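Side-chain contacts in putative periplasmic protein ydgH (Salmonella enterica subsp. enterica serovar Typhimurium, PDB 4EVU), which is of unknown function but probably a secreted effector, represented here by its C-terminal YdgH/BhsA/McbA-like (DUF1471) domain: residues Val23-Asn28 and Ala40-Lys45; Arg55-Gln58 and Ile64-Ser67. All blocks are in the same frame, centred on the assembly; numbering follows the deposited sequence. Where two conformers were deposited one is given.

Contact 1: Val23-Asn28 and Ala40-Lys45; sequences VKFTGN and AKRAAK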
loop_
_atom_site.group_PDB
_atom_site.type_symbol
_atom_site.label_atom_id
_atom_site.label_comp_id
_atom_site.label_asym_id
_atom_site.label_seq_id
_atom_site.Cartn_x
_atom_site.Cartn_y
_atom_site.Cartn_z
ATOM N N VAL B 23 -2.242 10.202 -11.407
ATOM C CA VAL B 23 -1.213 9.337 -11.972
ATOM C C VAL B 23 -1.806 7.908 -11.931
ATOM O O VAL B 23 -2.532 7.538 -11.007
ATOM C CB VAL B 23 0.109 9.351 -11.180
ATOM C CG1 VAL B 23 0.734 10.686 -11.211
ATOM C CG2 VAL B 23 -0.088 8.950 -9.792
ATOM N N LYS B 24 -1.489 7.139 -12.968
ATOM C CA LYS B 24 -1.962 5.758 -13.084
ATOM C C LYS B 24 -0.893 4.973 -13.794
ATOM O O LYS B 24 -0.477 5.323 -14.873
ATOM C CB LYS B 24 -3.263 5.737 -13.865
ATOM C CG LYS B 24 -4.014 4.448 -13.731
ATOM C CD LYS B 24 -3.677 3.484 -14.856
ATOM C CE LYS B 24 -4.288 2.104 -14.572
ATOM N NZ LYS B 24 -3.992 1.178 -15.710
ATOM N N PHE B 25 -0.442 3.901 -13.170
ATOM C CA PHE B 25 0.662 3.136 -13.699
ATOM C C PHE B 25 0.714 1.742 -13.086
ATOM O O PHE B 25 0.054 1.469 -12.102
ATOM C CB PHE B 25 1.992 3.854 -13.433
ATOM C CG PHE B 25 2.364 3.957 -11.977
ATOM C CD1 PHE B 25 3.296 3.091 -11.409
ATOM C CD2 PHE B 25 1.775 4.912 -11.181
ATOM C CE1 PHE B 25 3.622 3.182 -10.075
ATOM C CE2 PHE B 25 2.067 5.009 -9.841
ATOM C CZ PHE B 25 3.011 4.169 -9.276
ATOM N N THR B 26 1.525 0.886 -13.707
ATOM C CA THR B 26 1.793 -0.463 -13.215
ATOM C C THR B 26 3.283 -0.615 -13.035
ATOM O O THR B 26 4.044 -0.163 -13.891
ATOM C CB THR B 26 1.324 -1.479 -14.242
ATOM O OG1 THR B 26 -0.084 -1.352 -14.438
ATOM C CG2 THR B 26 1.617 -2.871 -13.816
ATOM N N GLY B 27 3.691 -1.208 -11.913
ATOM C CA GLY B 27 5.088 -1.541 -11.694
ATOM C C GLY B 27 5.299 -2.527 -10.577
ATOM O O GLY B 27 4.361 -3.042 -10.024
ATOM N N ASN B 28 6.549 -2.755 -10.239
ATOM C CA ASN B 28 6.896 -3.663 -9.168
ATOM C C ASN B 28 6.471 -3.128 -7.795
ATOM O O ASN B 28 6.739 -1.966 -7.453
ATOM C CB ASN B 28 8.391 -3.905 -9.190
ATOM C CG ASN B 28 8.854 -4.501 -10.505
ATOM O OD1 ASN B 28 9.820 -4.041 -11.109
ATOM N ND2 ASN B 28 8.146 -5.528 -10.959
ATOM N N ALA B 40 4.743 8.992 -5.021
ATOM C CA ALA B 40 5.196 10.334 -4.594
ATOM C C ALA B 40 6.085 10.962 -5.667
ATOM O O ALA B 40 5.991 12.154 -5.924
ATOM C CB ALA B 40 5.928 10.244 -3.258
ATOM N N LYS B 41 6.980 10.164 -6.255
ATOM C CA LYS B 41 7.890 10.637 -7.314
ATOM C C LYS B 41 7.089 11.132 -8.527
ATOM O O LYS B 41 7.377 12.208 -9.087
ATOM C CB LYS B 41 8.922 9.552 -7.722
ATOM C CG LYS B 41 9.802 9.939 -8.912
ATOM C CD LYS B 41 10.698 8.802 -9.371
ATOM C CE LYS B 41 11.634 8.387 -8.284
ATOM N NZ LYS B 41 12.621 7.419 -8.787
ATOM N N ARG B 42 6.085 10.382 -8.927
ATOM C CA ARG B 42 5.278 10.758 -10.073
ATOM C C ARG B 42 4.429 11.974 -9.766
ATOM O O ARG B 42 4.196 12.818 -10.642
ATOM C CB ARG B 42 4.416 9.588 -10.521
ATOM C CG ARG B 42 5.231 8.480 -11.226
ATOM C CD ARG B 42 4.503 7.167 -11.258
ATOM N NE ARG B 42 5.200 6.063 -11.921
ATOM C CZ ARG B 42 5.029 5.700 -13.191
ATOM N NH1 ARG B 42 4.262 6.411 -14.022
ATOM N NH2 ARG B 42 5.686 4.640 -13.650
ATOM N N ALA B 43 3.979 12.064 -8.528
ATOM C CA ALA B 43 3.234 13.228 -8.075
ATOM C C ALA B 43 4.121 14.471 -8.133
ATOM O O ALA B 43 3.720 15.543 -8.587
ATOM C CB ALA B 43 2.707 12.991 -6.626
ATOM N N ALA B 44 5.323 14.330 -7.603
ATOM C CA ALA B 44 6.266 15.461 -7.605
ATOM C C ALA B 44 6.538 15.907 -9.037
ATOM O O ALA B 44 6.695 17.088 -9.278
ATOM C CB ALA B 44 7.573 15.106 -6.905
ATOM N N LYS B 45 6.701 14.977 -9.965
ATOM C CA LYS B 45 7.028 15.361 -11.347
ATOM C C LYS B 45 5.904 16.218 -11.967
ATOM O O LYS B 45 6.156 17.030 -12.846
ATOM C CB LYS B 45 7.294 14.133 -12.246
ATOM C CG LYS B 45 8.587 13.388 -11.984
ATOM C CD LYS B 45 8.778 12.183 -12.902
ATOM C CE LYS B 45 10.180 11.629 -12.768
ATOM N NZ LYS B 45 10.359 10.384 -13.565
#
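Val-23 opens the contact, where helix 32-45 lies across one face of the sheet in this small alpha/beta domain of the YdgH/BhsA/McbA-like family. Strand 21-28 is an edge strand of the sheet within this chain, and the two segments run at 140° to each other, 9.4 Å apart at their axes' closest approach. From the strand, Val-23 CG1 meets Arg-42 CB at 3.9 Å. A branched, wholly apolar side chain suits this buried place, where it also packs against Ala-68 and Lys-46, while the small Ala-43 of the helix touches Leu-70 and Val-6.

Two residues on, Phe-25 faces the helix again, whereas Lys-24 and Thr-26, before and after it, turn to the other face. With chi1 at 66°, CG of Phe-25 sits between its backbone N and carbonyl carbon, and the ring stands up beneath the Arg-42 side chain. The arginine, extended from CG to NE, is laid over one ring face. Its guanidinium is stacked on the ring, the planes only 5° apart and the centres 3.9 Å apart. This is a cation-pi contact displaced toward the CB end of the ring, with CZ 3.8 Å from the Phe-25 centroid. Arginine fits this partly exposed site because CD and the flat guanidinium can both lie on the ring, giving apolar and cation-pi contact at once. Ile-35, Gln-38 and Val-39 also touch Phe-25. Nearer the middle of the ring, Arg-42 CD makes a CH-pi contact, lying 3.7 Å from the Phe-25 centroid.

Contact 2: Arg55-Gln58 and Ile64-Ser67; sequences RQWQ and ITIS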
loop_
_atom_site.group_PDB
_atom_site.type_symbol
_atom_site.label_atom_id
_atom_site.label_comp_id
_atom_site.label_asym_id
_atom_site.label_seq_id
_atom_site.Cartn_x
_atom_site.Cartn_y
_atom_site.Cartn_z
ATOM N N ARG B 55 -7.204 3.809 -6.500
ATOM C CA ARG B 55 -7.347 2.422 -6.922
ATOM C C ARG B 55 -6.049 1.677 -6.733
ATOM O O ARG B 55 -5.004 2.241 -6.972
ATOM C CB ARG B 55 -7.753 2.302 -8.396
ATOM C CG ARG B 55 -8.961 3.090 -8.841
ATOM C CD ARG B 55 -10.282 2.410 -8.448
ATOM N NE ARG B 55 -11.403 3.166 -8.993
ATOM C CZ ARG B 55 -11.953 4.250 -8.410
ATOM N NH1 ARG B 55 -11.531 4.712 -7.223
ATOM N NH2 ARG B 55 -12.927 4.891 -9.024
ATOM N N GLN B 56 -6.125 0.413 -6.360
ATOM C CA GLN B 56 -4.971 -0.464 -6.316
ATOM C C GLN B 56 -5.361 -1.897 -6.611
ATOM O O GLN B 56 -6.354 -2.391 -6.097
ATOM C CB GLN B 56 -4.212 -0.331 -5.006
ATOM C CG GLN B 56 -4.995 -0.737 -3.770
ATOM C CD GLN B 56 -4.618 0.086 -2.502
ATOM O OE1 GLN B 56 -5.209 1.134 -2.223
ATOM N NE2 GLN B 56 -3.629 -0.402 -1.741
ATOM N N TRP B 57 -4.573 -2.535 -7.452
ATOM C CA TRP B 57 -4.779 -3.944 -7.777
ATOM C C TRP B 57 -3.424 -4.627 -7.722
ATOM O O TRP B 57 -2.515 -4.295 -8.497
ATOM C CB TRP B 57 -5.352 -4.086 -9.187
ATOM C CG TRP B 57 -6.680 -3.517 -9.448
ATOM C CD1 TRP B 57 -7.877 -4.155 -9.322
ATOM C CD2 TRP B 57 -6.971 -2.214 -9.983
ATOM N NE1 TRP B 57 -8.908 -3.333 -9.781
ATOM C CE2 TRP B 57 -8.383 -2.134 -10.150
ATOM C CE3 TRP B 57 -6.186 -1.102 -10.325
ATOM C CZ2 TRP B 57 -9.018 -1.008 -10.695
ATOM C CZ3 TRP B 57 -6.831 0.037 -10.880
ATOM C CH2 TRP B 57 -8.230 0.074 -11.025
ATOM N N GLN B 58 -3.311 -5.629 -6.855
ATOM C CA GLN B 58 -2.115 -6.484 -6.789
ATOM C C GLN B 58 -2.637 -7.929 -6.746
ATOM O O GLN B 58 -3.042 -8.435 -5.704
ATOM C CB GLN B 58 -1.268 -6.177 -5.546
ATOM C CG GLN B 58 -0.075 -7.122 -5.355
ATOM C CD GLN B 58 0.530 -7.135 -3.940
ATOM O OE1 GLN B 58 -0.067 -6.627 -3.000
ATOM N NE2 GLN B 58 1.727 -7.766 -3.791
ATOM N N ILE B 64 1.900 -4.274 -9.204
ATOM C CA ILE B 64 0.733 -3.569 -8.665
ATOM C C ILE B 64 0.354 -2.477 -9.679
ATOM O O ILE B 64 1.226 -1.891 -10.289
ATOM C CB ILE B 64 1.033 -2.991 -7.236
ATOM C CG1 ILE B 64 -0.213 -2.410 -6.635
ATOM C CG2 ILE B 64 2.205 -2.009 -7.231
ATOM C CD1 ILE B 64 -0.134 -2.043 -5.159
ATOM N N THR B 65 -0.937 -2.294 -9.904
ATOM C CA THR B 65 -1.477 -1.191 -10.696
ATOM C C THR B 65 -2.137 -0.246 -9.729
ATOM O O THR B 65 -2.871 -0.653 -8.856
ATOM C CB THR B 65 -2.470 -1.738 -11.747
ATOM O OG1 THR B 65 -1.760 -2.566 -12.662
ATOM C CG2 THR B 65 -3.124 -0.616 -12.513
ATOM N N ILE B 66 -1.790 1.031 -9.843
ATOM C CA ILE B 66 -2.221 2.034 -8.902
ATOM C C ILE B 66 -2.662 3.259 -9.613
ATOM O O ILE B 66 -2.043 3.653 -10.610
ATOM C CB ILE B 66 -0.998 2.524 -8.078
ATOM C CG1 ILE B 66 -0.690 1.564 -6.973
ATOM C CG2 ILE B 66 -1.228 3.932 -7.453
ATOM C CD1 ILE B 66 -1.091 2.110 -5.574
ATOM N N SER B 67 -3.666 3.915 -9.020
ATOM C CA SER B 67 -3.951 5.277 -9.412
ATOM C C SER B 67 -4.106 6.151 -8.172
ATOM O O SER B 67 -4.510 5.690 -7.121
ATOM C CB SER B 67 -5.188 5.349 -10.242
ATOM O OG SER B 67 -6.314 4.995 -9.528
#
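Trp-57 lays the six-membered part of its indole beside Thr-65, CE3 lying 3.8 Å from Thr-65 CG2, on one face of the antiparallel beta hairpin formed by strands 50-57 and 63-71. The two side chains belong to a hydrogen-bonded pair. A chi1 of -64° sets the indole CG beside the backbone N of Trp-57 and lets the ring reach along the strand, its CE3 edge coming near Thr-65 O. Threonine suits the position because its two branches divide the work: the methyl meets the indole, and OG1 bonds to OG1 of Thr-26 on the next strand.

The backbone fixes this register. Trp-57 N gives a 2.9 Å bond to Thr-65 O, and Thr-65 N returns one of 2.9 Å to Trp-57 O. At the next hydrogen-bonded pair, Ser-67 N reaches Arg-55 O at 3.0 Å, but the return bond from Arg-55 N to Ser-67 O is weak. Between them, the non-hydrogen-bonded pair Gln-56 and Ile-66 turns to the helix-side face, where Gln-56 CB meets Ile-66 CD1 at 4.0 Å. Ile-66 and Ile-64 supply apolar bulk beneath helix 32-45, touching Val-39 and Ile-35 respectively. The polar ends of the glutamines go to the second subunit, where Ile-64 also packs on Gln-56: NE2 of Gln-56 bonds to OE1 of Gln-56 of the second subunit, and Gln-58 OE1 bonds to NE2 of that same residue.

Ser-67, small enough to fit beside the arginine, bonds through OG to Thr-54 OG1. Arg-55 bends at chi2 (-79°), carrying its guanidinium off from the neighbouring strand, while Ser-67 OG packs 3.3 Å from Arg-55 CB.

After strand 7-8 and helix 11-15 the chain runs through strand 21-28, turns into helix 32-45, and closes its first loop at contact 1, where the end of the helix comes back over the strand. It then continues into strand 50-57, and contact 2 closes the tighter turn to strand 63-71. The loops follow in series and neither nest nor cross. Sheet order nevertheless joins them, because strand 63-71 lies between strands 50-57 and 21-28. Gly-27 O of contact 1 accepts a probable hydrogen bond from Ile-64 N of contact 2 at 2.9 Å. Contact 1 thus ties helix to sheet, and contact 2 ties strand to strand.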